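Local coordinates for K Homology domain-containing protein (Pyrococcus horikoshii, PDB 2E3U) that probably binds RNA through two KH domains, as a Dim2p-type factor in the processing of pre-ribosomal RNA, at residues Q34-R44 with V90-G101; R149-M157 with H194-E202. All coordinates share one frame; numbering follows the deposited sequence.

Two copies of one fold lie along the chain here, and each interaction samples a different part of it: a strand-helix seam inside the first copy, a helix-helix contact at the side of the second. Interaction 1 joins the first strand of the first KH domain to that domain's last helix, where sheet and helical layer meet. In interaction 2, helix 149-158 meets helix 194-203, which lies beyond the elements shared by the two copies. Helix 149-158 follows the GXXG loop, which in KH domains borders the RNA-binding groove, and probably does so here. The centres of interaction 1 and interaction 2 are 29 Å apart, and the nearest atoms of interaction 1 and interaction 2 about 11 Å.

Interaction 1: residues Q34-R44 with V90-G101; sequences QEEYVKIPKDR and VWKARDIVLAIG
Glu36 and Arg94 meet with their flat ends nearly perpendicular, carboxylate and guanidinium planes 87° apart. OE1 of Glu36 lies at the guanidinium edge, 3.4 Å from Arg94 NH1, in a weak bond that still counts as a salt bridge. Firmer support comes from Asp95, whose OD1 accepts from both NE and NH2 of Arg94, each at 2.8 Å, the two nitrogens arriving over the same face of the carboxylate. A bend at chi3 folds the arginine back over its own helix, with Trp91 CA against one guanidinium face. Nearer the backbone, Glu36 CG packs on Val90 CG1, while OE2 lies at the edge of the Trp91 ring, near NE1, with the two planes 84° apart. The side chains of Gln34 and Trp91 cross at about a right angle; Gln34 NE2 comes 3.1 Å from Trp91 NE1, two donors and so no hydrogen bond.

Val38 is the apolar hub. Its CG1 lies across the aliphatic part of Arg94, 3.6 Å from Arg94 CG, while CG2 faces Val97 CG1 and CB receives Leu98 CD2. Farther along, the CA atoms of Ile40 and Gly101 are 4.8 Å apart, and Ile40 CB rests on Gly101 CA with no side chain in the way. Arg44 turns its guanidinium edge to Ile100 O, which NE bonds at 2.7 Å and NH1 more weakly.

Strand 35-39 and helix 90-101 run almost parallel, 13° apart. The strand pairs with strand 75-80, and helices 42-49 and 54-63 pack against Ile100, completing the KH layer of helices over the sheet.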
# COMPACT_ATOMS: atom_id res chain seq x y z
N GLN A 34 -8.13 -12.70 18.27
CA GLN A 34 -7.07 -11.83 17.75
C GLN A 34 -7.66 -10.51 17.27
O GLN A 34 -8.72 -10.50 16.65
CB GLN A 34 -6.35 -12.49 16.58
CG GLN A 34 -5.00 -11.93 16.27
CD GLN A 34 -4.35 -12.65 15.09
OE1 GLN A 34 -4.77 -13.75 14.71
NE2 GLN A 34 -3.33 -12.03 14.50
N GLU A 35 -6.95 -9.42 17.56
CA GLU A 35 -7.36 -8.08 17.23
C GLU A 35 -6.18 -7.26 16.74
O GLU A 35 -5.18 -7.12 17.44
CB GLU A 35 -7.96 -7.41 18.49
CG GLU A 35 -8.71 -6.10 18.25
CD GLU A 35 -9.04 -5.38 19.56
OE1 GLU A 35 -8.28 -4.45 19.93
OE2 GLU A 35 -10.04 -5.76 20.24
N GLU A 36 -6.31 -6.68 15.54
CA GLU A 36 -5.35 -5.67 15.08
C GLU A 36 -6.02 -4.31 15.04
O GLU A 36 -7.18 -4.16 14.63
CB GLU A 36 -4.77 -6.00 13.70
CG GLU A 36 -4.09 -7.36 13.60
CD GLU A 36 -2.82 -7.49 14.47
OE1 GLU A 36 -2.03 -6.50 14.52
OE2 GLU A 36 -2.63 -8.58 15.07
N TYR A 37 -5.29 -3.30 15.47
CA TYR A 37 -5.87 -1.96 15.52
C TYR A 37 -5.05 -1.05 14.64
O TYR A 37 -3.84 -0.98 14.80
CB TYR A 37 -5.86 -1.43 16.96
CG TYR A 37 -5.96 0.07 17.09
CD1 TYR A 37 -4.82 0.88 17.01
CD2 TYR A 37 -7.19 0.68 17.33
CE1 TYR A 37 -4.90 2.27 17.15
CE2 TYR A 37 -7.29 2.07 17.50
CZ TYR A 37 -6.14 2.86 17.40
OH TYR A 37 -6.24 4.23 17.53
N VAL A 38 -5.70 -0.33 13.73
CA VAL A 38 -4.96 0.70 12.95
C VAL A 38 -5.70 2.02 12.85
O VAL A 38 -6.81 2.17 13.34
CB VAL A 38 -4.53 0.20 11.51
CG1 VAL A 38 -3.61 -1.01 11.61
CG2 VAL A 38 -5.72 -0.07 10.61
N LYS A 39 -5.09 2.99 12.18
CA LYS A 39 -5.74 4.27 11.95
C LYS A 39 -5.40 4.68 10.54
O LYS A 39 -4.23 4.69 10.18
CB LYS A 39 -5.22 5.31 12.96
CG LYS A 39 -6.08 6.55 13.16
CD LYS A 39 -6.08 6.96 14.64
CE LYS A 39 -6.82 8.27 14.87
NZ LYS A 39 -6.54 8.91 16.22
N ILE A 40 -6.43 5.00 9.74
CA ILE A 40 -6.28 5.47 8.36
C ILE A 40 -6.80 6.92 8.28
O ILE A 40 -7.53 7.34 9.17
CB ILE A 40 -6.98 4.53 7.31
CG1 ILE A 40 -8.53 4.62 7.38
CG2 ILE A 40 -6.48 3.08 7.48
CD1 ILE A 40 -9.25 4.00 6.12
N PRO A 41 -6.39 7.69 7.26
CA PRO A 41 -6.87 9.08 7.15
C PRO A 41 -8.37 9.14 6.98
O PRO A 41 -8.93 8.26 6.33
CB PRO A 41 -6.21 9.62 5.85
CG PRO A 41 -5.15 8.65 5.49
CD PRO A 41 -5.46 7.33 6.16
N LYS A 42 -9.00 10.18 7.53
CA LYS A 42 -10.44 10.43 7.33
C LYS A 42 -10.80 10.49 5.83
O LYS A 42 -11.86 10.01 5.39
CB LYS A 42 -10.86 11.70 8.04
CG LYS A 42 -11.28 11.51 9.52
CD LYS A 42 -10.09 11.46 10.49
CE LYS A 42 -9.60 12.86 10.95
NZ LYS A 42 -10.59 13.63 11.78
N ASP A 43 -9.90 11.11 5.07
CA ASP A 43 -9.87 11.05 3.62
C ASP A 43 -10.20 9.66 3.00
O ASP A 43 -10.86 9.55 1.95
CB ASP A 43 -8.47 11.52 3.16
CG ASP A 43 -8.48 12.23 1.83
OD1 ASP A 43 -8.04 11.62 0.83
OD2 ASP A 43 -8.93 13.41 1.79
N ARG A 44 -9.76 8.60 3.66
CA ARG A 44 -9.84 7.27 3.04
C ARG A 44 -10.97 6.36 3.49
O ARG A 44 -11.23 5.31 2.87
CB ARG A 44 -8.48 6.56 3.13
CG ARG A 44 -7.38 7.32 2.42
CD ARG A 44 -7.65 7.44 0.94
NE ARG A 44 -7.52 6.13 0.29
CZ ARG A 44 -7.72 5.91 -1.01
NH1 ARG A 44 -7.57 4.70 -1.51
NH2 ARG A 44 -8.04 6.92 -1.82
N VAL A 90 -5.75 -12.26 9.57
CA VAL A 90 -5.94 -10.97 10.24
C VAL A 90 -4.91 -9.93 9.79
O VAL A 90 -5.26 -8.79 9.51
CB VAL A 90 -5.90 -11.19 11.79
CG1 VAL A 90 -6.04 -9.91 12.58
CG2 VAL A 90 -7.01 -12.18 12.22
N TRP A 91 -3.62 -10.32 9.78
CA TRP A 91 -2.53 -9.41 9.33
C TRP A 91 -2.77 -8.93 7.90
O TRP A 91 -2.52 -7.80 7.60
CB TRP A 91 -1.13 -10.07 9.42
CG TRP A 91 -0.83 -10.64 10.76
CD1 TRP A 91 -1.31 -10.20 11.97
CD2 TRP A 91 0.03 -11.75 11.05
NE1 TRP A 91 -0.80 -10.96 12.99
CE2 TRP A 91 0.02 -11.93 12.46
CE3 TRP A 91 0.82 -12.61 10.26
CZ2 TRP A 91 0.74 -12.96 13.11
CZ3 TRP A 91 1.52 -13.65 10.88
CH2 TRP A 91 1.48 -13.81 12.30
N LYS A 92 -3.27 -9.83 7.05
CA LYS A 92 -3.52 -9.51 5.67
C LYS A 92 -4.69 -8.56 5.50
O LYS A 92 -4.63 -7.63 4.68
CB LYS A 92 -3.71 -10.81 4.86
CG LYS A 92 -2.37 -11.48 4.40
CD LYS A 92 -2.67 -12.72 3.53
CE LYS A 92 -1.42 -13.35 2.94
NZ LYS A 92 -0.44 -12.37 2.36
N ALA A 93 -5.77 -8.79 6.25
CA ALA A 93 -6.86 -7.83 6.28
C ALA A 93 -6.38 -6.48 6.81
O ALA A 93 -6.76 -5.45 6.28
CB ALA A 93 -8.06 -8.34 7.11
N ARG A 94 -5.54 -6.48 7.84
CA ARG A 94 -5.04 -5.24 8.39
C ARG A 94 -4.22 -4.46 7.35
O ARG A 94 -4.35 -3.24 7.20
CB ARG A 94 -4.18 -5.52 9.63
CG ARG A 94 -3.43 -4.25 10.12
CD ARG A 94 -2.13 -4.56 10.82
NE ARG A 94 -1.20 -5.26 9.96
CZ ARG A 94 -0.32 -6.17 10.40
NH1 ARG A 94 -0.28 -6.50 11.66
NH2 ARG A 94 0.52 -6.75 9.54
N ASP A 95 -3.37 -5.20 6.63
CA ASP A 95 -2.49 -4.64 5.63
C ASP A 95 -3.28 -4.11 4.43
O ASP A 95 -2.91 -3.10 3.86
CB ASP A 95 -1.45 -5.67 5.21
CG ASP A 95 -0.42 -5.93 6.29
OD1 ASP A 95 -0.38 -5.21 7.32
OD2 ASP A 95 0.38 -6.87 6.11
N ILE A 96 -4.37 -4.76 4.09
CA ILE A 96 -5.26 -4.26 3.05
C ILE A 96 -5.90 -2.94 3.44
O ILE A 96 -5.92 -1.99 2.63
CB ILE A 96 -6.38 -5.29 2.72
CG1 ILE A 96 -5.78 -6.49 2.02
CG2 ILE A 96 -7.52 -4.64 1.88
CD1 ILE A 96 -6.74 -7.72 1.99
N VAL A 97 -6.44 -2.89 4.66
CA VAL A 97 -6.89 -1.63 5.28
C VAL A 97 -5.83 -0.51 5.25
O VAL A 97 -6.13 0.64 4.83
CB VAL A 97 -7.30 -1.86 6.77
CG1 VAL A 97 -7.62 -0.54 7.47
CG2 VAL A 97 -8.49 -2.83 6.83
N LEU A 98 -4.63 -0.84 5.74
CA LEU A 98 -3.48 0.10 5.67
C LEU A 98 -3.11 0.55 4.25
O LEU A 98 -2.78 1.71 4.05
CB LEU A 98 -2.23 -0.52 6.31
CG LEU A 98 -2.24 -0.67 7.82
CD1 LEU A 98 -0.98 -1.43 8.20
CD2 LEU A 98 -2.29 0.77 8.46
N ALA A 99 -3.12 -0.40 3.30
CA ALA A 99 -2.84 -0.13 1.89
C ALA A 99 -3.89 0.85 1.28
O ALA A 99 -3.52 1.81 0.63
CB ALA A 99 -2.80 -1.45 1.09
N ILE A 100 -5.18 0.57 1.49
CA ILE A 100 -6.26 1.51 1.13
C ILE A 100 -6.05 2.90 1.80
O ILE A 100 -6.14 3.93 1.15
CB ILE A 100 -7.66 0.91 1.48
CG1 ILE A 100 -7.87 -0.39 0.69
CG2 ILE A 100 -8.82 1.94 1.19
CD1 ILE A 100 -9.11 -1.21 1.15
N GLY A 101 -5.77 2.90 3.09
CA GLY A 101 -5.49 4.12 3.79
C GLY A 101 -4.35 4.92 3.24
O GLY A 101 -4.38 6.15 3.30

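Interaction 2: residues R149-M157 with H194-E202; sequences RTRQIIEEM and HGSVYRYLE
Leu201, buried at the middle, packs against Met157, whose SD lies 3.7 Å from Leu201 CB. Here the backbones come nearest, with the CA atoms of Met157 and Leu201 6.1 Å apart. Leu201 CD1 makes looser contact with Ile153 and with the buried Ile154, and Leu201 also rests on helix 175-189, as does Tyr200.

Farther out, Ile153 crosses the side chain of Tyr198 at about a right angle. Both branches of the isoleucine reach the ring: CG2 of Ile153 rests 3.7 Å from Tyr198 CD2, and CD1 lies 3.6 Å from Tyr198 CZ. With CG1 beside the backbone N (chi1 -64°) and CG2 anti to it, the two branches can spread along the ring instead of meeting it at one point.

The polar edges lie at the two ends. Met157 runs extended beyond CG and brings its CE to 3.2 Å from Glu202 OE2, a close approach of a methyl to a carboxylate. At the other end Tyr198 OH receives a weak hydrogen bond from Thr150 OG1, 3.4 Å away. The His194 ring sets its CE1 beside that same threonine oxygen.

The short axes approach to 10.3 Å and are inclined by 18°, drawing together toward their C-terminal ends. Helix 149-158 follows the GXXG loop, the sequence signature of KH domains, and helix 194-203 is an additional C-terminal helix beside the type I KH fold.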
# COMPACT_ATOMS: atom_id res chain seq x y z
N ARG A 149 4.30 8.60 -15.48
CA ARG A 149 5.05 7.62 -16.28
C ARG A 149 6.18 6.94 -15.52
O ARG A 149 6.44 5.76 -15.75
CB ARG A 149 5.65 8.25 -17.52
CG ARG A 149 4.59 8.85 -18.44
CD ARG A 149 5.26 9.56 -19.61
NE ARG A 149 6.06 8.68 -20.47
CZ ARG A 149 5.66 8.17 -21.65
NH1 ARG A 149 4.43 8.40 -22.14
NH2 ARG A 149 6.51 7.42 -22.36
N THR A 150 6.87 7.69 -14.65
CA THR A 150 7.95 7.12 -13.87
C THR A 150 7.42 6.08 -12.90
O THR A 150 8.05 5.05 -12.69
CB THR A 150 8.77 8.21 -13.10
OG1 THR A 150 9.17 9.23 -14.01
CG2 THR A 150 10.01 7.63 -12.42
N ARG A 151 6.26 6.33 -12.29
CA ARG A 151 5.71 5.38 -11.34
C ARG A 151 5.26 4.12 -12.09
O ARG A 151 5.48 3.02 -11.62
CB ARG A 151 4.55 6.00 -10.55
CG ARG A 151 3.68 4.99 -9.80
CD ARG A 151 2.33 5.62 -9.53
NE ARG A 151 1.19 4.71 -9.59
CZ ARG A 151 0.69 4.14 -10.70
NH1 ARG A 151 -0.38 3.34 -10.61
NH2 ARG A 151 1.26 4.34 -11.89
N GLN A 152 4.66 4.28 -13.26
CA GLN A 152 4.40 3.12 -14.14
C GLN A 152 5.68 2.32 -14.55
O GLN A 152 5.69 1.09 -14.53
CB GLN A 152 3.67 3.63 -15.38
CG GLN A 152 2.99 2.57 -16.19
CD GLN A 152 2.10 3.14 -17.30
OE1 GLN A 152 1.75 2.41 -18.23
NE2 GLN A 152 1.73 4.44 -17.21
N ILE A 153 6.77 3.01 -14.88
CA ILE A 153 8.03 2.35 -15.16
C ILE A 153 8.54 1.53 -13.94
O ILE A 153 8.86 0.31 -14.08
CB ILE A 153 9.10 3.34 -15.66
CG1 ILE A 153 8.65 3.94 -17.02
CG2 ILE A 153 10.50 2.62 -15.69
CD1 ILE A 153 9.42 5.14 -17.51
N ILE A 154 8.56 2.17 -12.75
CA ILE A 154 8.90 1.47 -11.49
C ILE A 154 8.07 0.21 -11.28
O ILE A 154 8.62 -0.82 -10.99
CB ILE A 154 8.82 2.36 -10.21
CG1 ILE A 154 9.69 3.61 -10.38
CG2 ILE A 154 9.28 1.59 -8.96
CD1 ILE A 154 9.49 4.62 -9.31
N GLU A 155 6.75 0.29 -11.44
CA GLU A 155 5.91 -0.88 -11.22
C GLU A 155 6.15 -2.01 -12.24
O GLU A 155 6.22 -3.20 -11.86
CB GLU A 155 4.42 -0.48 -11.26
CG GLU A 155 3.99 0.50 -10.17
CD GLU A 155 2.51 0.65 -10.13
OE1 GLU A 155 1.92 0.80 -11.22
OE2 GLU A 155 1.91 0.62 -9.03
N GLU A 156 6.24 -1.65 -13.53
CA GLU A 156 6.40 -2.63 -14.60
C GLU A 156 7.69 -3.41 -14.38
O GLU A 156 7.69 -4.63 -14.40
CB GLU A 156 6.43 -1.96 -15.98
CG GLU A 156 6.60 -2.96 -17.14
CD GLU A 156 5.43 -3.93 -17.22
OE1 GLU A 156 5.65 -5.16 -17.40
OE2 GLU A 156 4.27 -3.46 -17.08
N MET A 157 8.77 -2.66 -14.11
CA MET A 157 10.11 -3.23 -14.05
C MET A 157 10.44 -3.95 -12.75
O MET A 157 11.12 -4.96 -12.78
CB MET A 157 11.17 -2.19 -14.41
CG MET A 157 11.40 -2.21 -15.96
SD MET A 157 12.74 -1.14 -16.35
CE MET A 157 12.70 -0.94 -18.13
N HIS A 194 17.06 10.07 -14.34
CA HIS A 194 16.18 9.00 -14.79
C HIS A 194 16.92 7.85 -15.44
O HIS A 194 16.60 6.69 -15.21
CB HIS A 194 15.12 9.58 -15.75
CG HIS A 194 13.99 10.25 -15.03
ND1 HIS A 194 12.83 10.64 -15.65
CD2 HIS A 194 13.85 10.58 -13.72
CE1 HIS A 194 12.02 11.18 -14.76
NE2 HIS A 194 12.62 11.15 -13.58
N GLY A 195 17.92 8.18 -16.26
CA GLY A 195 18.72 7.20 -16.96
C GLY A 195 19.42 6.24 -16.04
O GLY A 195 19.43 5.03 -16.29
N SER A 196 20.01 6.75 -14.96
CA SER A 196 20.61 5.88 -13.97
C SER A 196 19.55 4.95 -13.32
O SER A 196 19.81 3.76 -13.12
CB SER A 196 21.38 6.67 -12.92
OG SER A 196 20.50 7.44 -12.15
N VAL A 197 18.38 5.50 -12.98
CA VAL A 197 17.36 4.69 -12.31
C VAL A 197 16.80 3.64 -13.25
O VAL A 197 16.63 2.49 -12.87
CB VAL A 197 16.22 5.57 -11.66
CG1 VAL A 197 15.10 4.69 -11.12
CG2 VAL A 197 16.81 6.44 -10.58
N TYR A 198 16.56 4.03 -14.49
CA TYR A 198 16.04 3.12 -15.51
C TYR A 198 17.04 1.99 -15.86
O TYR A 198 16.63 0.84 -16.12
CB TYR A 198 15.60 3.90 -16.76
CG TYR A 198 14.47 4.90 -16.57
CD1 TYR A 198 14.32 6.00 -17.45
CD2 TYR A 198 13.53 4.76 -15.55
CE1 TYR A 198 13.29 6.92 -17.29
CE2 TYR A 198 12.48 5.68 -15.39
CZ TYR A 198 12.36 6.76 -16.27
OH TYR A 198 11.29 7.67 -16.10
N ARG A 199 18.32 2.32 -15.90
CA ARG A 199 19.35 1.31 -16.11
C ARG A 199 19.46 0.36 -14.91
O ARG A 199 19.51 -0.84 -15.10
CB ARG A 199 20.70 1.96 -16.48
CG ARG A 199 20.81 2.33 -17.98
CD ARG A 199 21.83 3.43 -18.18
NE ARG A 199 22.18 3.77 -19.57
CZ ARG A 199 21.58 4.72 -20.28
NH1 ARG A 199 20.55 5.38 -19.77
NH2 ARG A 199 21.99 5.01 -21.51
N TYR A 200 19.46 0.88 -13.69
CA TYR A 200 19.33 0.07 -12.47
C TYR A 200 18.14 -0.90 -12.50
O TYR A 200 18.28 -2.08 -12.15
CB TYR A 200 19.26 0.93 -11.19
CG TYR A 200 18.73 0.15 -9.98
CD1 TYR A 200 19.59 -0.63 -9.20
CD2 TYR A 200 17.38 0.18 -9.64
CE1 TYR A 200 19.11 -1.36 -8.11
CE2 TYR A 200 16.88 -0.56 -8.57
CZ TYR A 200 17.75 -1.32 -7.81
OH TYR A 200 17.24 -2.06 -6.75
N LEU A 201 16.97 -0.41 -12.92
CA LEU A 201 15.78 -1.24 -13.02
C LEU A 201 15.87 -2.30 -14.11
O LEU A 201 15.36 -3.41 -13.94
CB LEU A 201 14.50 -0.40 -13.19
CG LEU A 201 14.00 0.41 -12.01
CD1 LEU A 201 13.12 1.56 -12.45
CD2 LEU A 201 13.27 -0.46 -10.94
N GLU A 202 16.52 -1.98 -15.23
CA GLU A 202 16.74 -2.98 -16.29
C GLU A 202 17.60 -4.12 -15.76
O GLU A 202 17.31 -5.29 -16.02
CB GLU A 202 17.41 -2.39 -17.54
CG GLU A 202 16.46 -1.94 -18.67
CD GLU A 202 15.71 -3.09 -19.35
OE1 GLU A 202 16.21 -4.25 -19.33
OE2 GLU A 202 14.62 -2.83 -19.94